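Local atomic coordinates of b11L5F_LGL (Synthetic construct, PDB entry 6CZG), a protein that is a computationally designed antiparallel beta-barrel that probably binds a small fluorogenic ligand. Residues T14-M19 against T26-M31; P66-V71 against Q86-S91. All coordinates share one frame; numbering follows the deposited sequence.

Interaction 1 of 2, residues T14-M19 against T26-M31; sequences TWQVTM and TSQGQM
Gly29 O takes one hydrogen bond from the facing strand, from Val17 N, and a weaker CA-H...O contact from Gln16 CA. The Val17 N bond, 2.9 Å to Gly29 O, is almost straight (N-H...O 176°), although the donor lies 40° above the carbonyl plane. Gln16 leaves its backbone with CG anti to N, then bends at chi2. This brings Gln16 OE1 3.1 Å from Gly29 O, two acceptors with no bond between them, while NE2 of Gln16 turns to OE1 of Gln30 and bonds it at 3.0 Å, on a lone pair, with the two amide planes 49° apart. On the face carrying Val17, Met19 and Met31 the packing is apolar. CG2 of Val17 lies 3.7 Å from CB of Met31. The Met31 tip then meets its counterpart, CE of Met19 to CE of Met31 at 3.7 Å, the two chains at about a right angle. Met31 O sits in plane at the Trp15 indole edge, 3.6 Å from Trp15 CD1. The paired strands 13-20 and 26-37 form the first hairpin of the eight-stranded barrel. The indole is held by Leu11 O through NE1 and meets Phe95 edge-to-face, while strands 106-114 and 40-48 hydrogen-bond to the outer edges of 14-19 and 26-31.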
# COMPACT_ATOMS: atom_id res chain seq x y z
N THR A 14 -9.83 -4.40 3.08
CA THR A 14 -9.32 -4.69 1.75
C THR A 14 -9.53 -3.50 0.82
O THR A 14 -10.59 -2.87 0.83
CB THR A 14 -9.99 -5.94 1.17
OG1 THR A 14 -9.61 -7.09 1.93
CG2 THR A 14 -9.60 -6.15 -0.29
N TRP A 15 -8.51 -3.20 0.01
CA TRP A 15 -8.53 -2.08 -0.91
C TRP A 15 -8.11 -2.54 -2.30
O TRP A 15 -7.12 -3.26 -2.44
CB TRP A 15 -7.60 -0.95 -0.44
CG TRP A 15 -7.92 -0.44 0.93
CD1 TRP A 15 -7.61 -1.04 2.12
CD2 TRP A 15 -8.61 0.77 1.26
NE1 TRP A 15 -8.06 -0.27 3.17
CE2 TRP A 15 -8.68 0.84 2.67
CE3 TRP A 15 -9.17 1.80 0.50
CZ2 TRP A 15 -9.29 1.91 3.33
CZ3 TRP A 15 -9.77 2.86 1.16
CH2 TRP A 15 -9.83 2.90 2.56
N GLN A 16 -8.88 -2.14 -3.31
CA GLN A 16 -8.48 -2.31 -4.70
C GLN A 16 -7.47 -1.22 -5.07
O GLN A 16 -7.79 -0.03 -5.01
CB GLN A 16 -9.71 -2.24 -5.62
CG GLN A 16 -9.41 -2.43 -7.10
CD GLN A 16 -8.76 -3.76 -7.42
OE1 GLN A 16 -7.91 -3.85 -8.31
NE2 GLN A 16 -9.16 -4.81 -6.71
N VAL A 17 -6.27 -1.63 -5.44
CA VAL A 17 -5.14 -0.72 -5.62
C VAL A 17 -4.78 -0.67 -7.10
O VAL A 17 -4.64 -1.71 -7.75
CB VAL A 17 -3.93 -1.16 -4.78
CG1 VAL A 17 -2.73 -0.26 -5.05
CG2 VAL A 17 -4.29 -1.19 -3.31
N THR A 18 -4.61 0.55 -7.62
CA THR A 18 -4.15 0.77 -8.98
C THR A 18 -2.88 1.61 -8.95
O THR A 18 -2.86 2.68 -8.32
CB THR A 18 -5.22 1.45 -9.83
OG1 THR A 18 -6.45 0.72 -9.74
CG2 THR A 18 -4.79 1.52 -11.29
N MET A 19 -1.83 1.13 -9.61
CA MET A 19 -0.51 1.74 -9.55
C MET A 19 0.01 2.13 -10.92
O MET A 19 -0.30 1.49 -11.93
CB MET A 19 0.50 0.79 -8.89
CG MET A 19 0.21 0.47 -7.44
SD MET A 19 0.78 1.78 -6.34
CE MET A 19 0.73 0.94 -4.76
N THR A 26 1.33 0.36 -15.67
CA THR A 26 0.32 0.28 -14.62
C THR A 26 0.22 -1.15 -14.09
O THR A 26 0.72 -2.10 -14.69
CB THR A 26 -1.05 0.74 -15.13
OG1 THR A 26 -1.51 -0.14 -16.16
CG2 THR A 26 -0.98 2.16 -15.67
N SER A 27 -0.44 -1.27 -12.95
CA SER A 27 -0.72 -2.56 -12.34
C SER A 27 -1.91 -2.40 -11.41
O SER A 27 -2.32 -1.28 -11.09
CB SER A 27 0.50 -3.11 -11.59
OG SER A 27 0.78 -2.35 -10.43
N GLN A 28 -2.49 -3.52 -11.00
CA GLN A 28 -3.63 -3.49 -10.11
C GLN A 28 -3.60 -4.72 -9.21
O GLN A 28 -2.98 -5.73 -9.53
CB GLN A 28 -4.96 -3.42 -10.89
CG GLN A 28 -5.22 -4.61 -11.80
CD GLN A 28 -4.54 -4.46 -13.15
OE1 GLN A 28 -4.50 -3.37 -13.72
NE2 GLN A 28 -4.00 -5.56 -13.67
N GLY A 29 -4.30 -4.61 -8.09
CA GLY A 29 -4.35 -5.71 -7.15
C GLY A 29 -5.13 -5.33 -5.91
O GLY A 29 -5.99 -4.46 -5.94
N GLN A 30 -4.82 -6.02 -4.82
CA GLN A 30 -5.48 -5.80 -3.54
C GLN A 30 -4.44 -5.56 -2.45
O GLN A 30 -3.33 -6.08 -2.50
CB GLN A 30 -6.37 -6.98 -3.15
CG GLN A 30 -7.57 -7.19 -4.05
CD GLN A 30 -7.21 -7.85 -5.37
OE1 GLN A 30 -7.61 -7.39 -6.44
NE2 GLN A 30 -6.45 -8.94 -5.30
N MET A 31 -4.83 -4.76 -1.46
CA MET A 31 -4.02 -4.51 -0.28
C MET A 31 -4.89 -4.71 0.96
O MET A 31 -5.96 -4.09 1.07
CB MET A 31 -3.43 -3.10 -0.30
CG MET A 31 -2.06 -3.03 -0.95
SD MET A 31 -1.37 -1.37 -0.98
CE MET A 31 0.01 -1.59 -2.11

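Interaction 2 of 2, residues P66-V71 against Q86-S91; sequences PDTMDV and QLTLDS
Gln86 reaches across to Met69 and Thr68 in an antiparallel beta hairpin of the barrel, formed by strands 68-75 and 81-91. Its chain is extended, with CG anti to the backbone N (chi1 169°). CB and CG of Gln86 pass Met69 O, the latter at 3.6 Å; CD comes within 4.1 Å of Thr68 CB; and NE2 ends 3.6 Å from Thr68 CG2. The same NE2 makes a weak hydrogen bond to Thr88 OG1 (3.4 Å), while OE1 is taken by Lys64 NZ. Thr68 presents its methyl to this amide because OG1 lies between the backbone N and carbonyl carbon (chi1 67°), bonded to Thr65 OG1. On the face carrying Met69 and Leu87, Val71 comes in at about a right angle to Leu87, CG2 of Val71 to CG of Leu87 at 3.5 Å. Val61 and Phe97 extend that apolar cluster. Reciprocal bonds between Met69 and Leu87 fix the strand pairing. Where 66-71 enters from the turn, the Asp67 side chain, salt-bridged to Arg6 through OD1, crosses that of Leu89 obliquely, OD1 of Asp67 3.4 Å from CD2 of Leu89. Leu89 N donates a hydrogen bond to Asp67 O at 2.7 Å, nearly along the C=O axis, with an N-H...O angle of 169°.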
# COMPACT_ATOMS: atom_id res chain seq x y z
N PRO A 66 -2.04 12.69 11.26
CA PRO A 66 -3.42 12.22 11.42
C PRO A 66 -4.04 11.59 10.17
O PRO A 66 -4.84 10.66 10.29
CB PRO A 66 -4.17 13.51 11.80
CG PRO A 66 -3.17 14.25 12.62
CD PRO A 66 -1.80 13.92 12.04
N ASP A 67 -3.67 12.07 8.98
CA ASP A 67 -4.22 11.53 7.74
C ASP A 67 -3.17 10.91 6.82
O ASP A 67 -3.50 10.59 5.67
CB ASP A 67 -4.98 12.63 6.99
CG ASP A 67 -6.10 13.23 7.81
OD1 ASP A 67 -6.74 12.48 8.58
OD2 ASP A 67 -6.35 14.45 7.67
N THR A 68 -1.93 10.72 7.28
CA THR A 68 -0.90 10.13 6.44
C THR A 68 -0.16 9.04 7.19
O THR A 68 0.06 9.13 8.41
CB THR A 68 0.11 11.16 5.92
OG1 THR A 68 0.88 11.68 7.02
CG2 THR A 68 -0.58 12.31 5.20
N MET A 69 0.25 8.01 6.45
CA MET A 69 0.99 6.87 6.98
C MET A 69 2.26 6.66 6.17
O MET A 69 2.32 6.98 4.98
CB MET A 69 0.15 5.58 6.95
CG MET A 69 -1.27 5.73 7.44
SD MET A 69 -1.45 5.35 9.20
CE MET A 69 -0.84 3.67 9.24
N ASP A 70 3.28 6.11 6.83
CA ASP A 70 4.48 5.65 6.15
C ASP A 70 4.28 4.22 5.67
O ASP A 70 3.61 3.43 6.33
CB ASP A 70 5.69 5.73 7.09
CG ASP A 70 6.44 7.05 6.97
OD1 ASP A 70 6.64 7.51 5.83
N VAL A 71 4.86 3.90 4.52
CA VAL A 71 4.62 2.63 3.85
C VAL A 71 5.95 1.93 3.60
O VAL A 71 6.84 2.50 2.96
CB VAL A 71 3.86 2.81 2.53
CG1 VAL A 71 3.70 1.47 1.82
CG2 VAL A 71 2.51 3.45 2.78
N GLN A 86 4.20 6.84 1.02
CA GLN A 86 3.29 7.50 1.94
C GLN A 86 1.86 7.30 1.48
O GLN A 86 1.56 7.49 0.30
CB GLN A 86 3.61 9.00 2.04
CG GLN A 86 2.56 9.82 2.77
CD GLN A 86 2.95 11.27 2.93
OE1 GLN A 86 4.11 11.58 3.22
NE2 GLN A 86 2.00 12.17 2.73
N LEU A 87 0.99 6.91 2.40
CA LEU A 87 -0.44 6.81 2.14
C LEU A 87 -1.14 8.05 2.68
O LEU A 87 -0.95 8.41 3.85
CB LEU A 87 -1.03 5.55 2.79
CG LEU A 87 -0.85 4.24 2.02
CD1 LEU A 87 -1.23 3.05 2.89
CD2 LEU A 87 -1.66 4.25 0.73
N THR A 88 -1.94 8.68 1.84
CA THR A 88 -2.65 9.91 2.20
C THR A 88 -4.14 9.64 2.21
O THR A 88 -4.70 9.17 1.22
CB THR A 88 -2.32 11.04 1.23
OG1 THR A 88 -0.90 11.27 1.22
CG2 THR A 88 -3.04 12.32 1.63
N LEU A 89 -4.79 9.94 3.34
CA LEU A 89 -6.23 9.80 3.45
C LEU A 89 -6.91 10.88 2.62
O LEU A 89 -6.79 12.07 2.92
CB LEU A 89 -6.66 9.88 4.91
CG LEU A 89 -8.17 10.01 5.16
CD1 LEU A 89 -8.89 8.73 4.75
CD2 LEU A 89 -8.45 10.34 6.62
N ASP A 90 -7.62 10.46 1.57
CA ASP A 90 -8.43 11.37 0.77
C ASP A 90 -9.90 11.33 1.16
O ASP A 90 -10.55 12.37 1.23
CB ASP A 90 -8.29 11.03 -0.72
CG ASP A 90 -8.59 12.21 -1.62
OD1 ASP A 90 -7.64 12.80 -2.16
OD2 ASP A 90 -9.79 12.54 -1.78
N SER A 91 -10.42 10.14 1.43
CA SER A 91 -11.78 9.96 1.93
C SER A 91 -11.84 8.61 2.63
O SER A 91 -10.97 7.76 2.42
CB SER A 91 -12.81 10.03 0.80
OG SER A 91 -12.97 8.77 0.17

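How the interactions relate
From the N terminus the chain passes helix 6-10 and enters strand 13-20; interaction 1 closes the short loop to strand 26-37. Strands 40-48 and 54-65 follow before interaction 2 closes the hairpin of 68-75 and 81-91. The two contacts are therefore in series, neither nested nor crossed, and each pairs strands adjacent in the same closed antiparallel sheet. The centres of interaction 1 and interaction 2 lie about 16 Å apart, and the nearest atoms of interactions 1 and 2 about 5 Å apart, without touching. Shared neighbours bridge that gap: Phe95 and Leu11, neighbours of Trp15, also touch Leu89 and Met69 respectively. The Cys5-Cys63 disulfide further ties the N-terminal segment to strand 54-65.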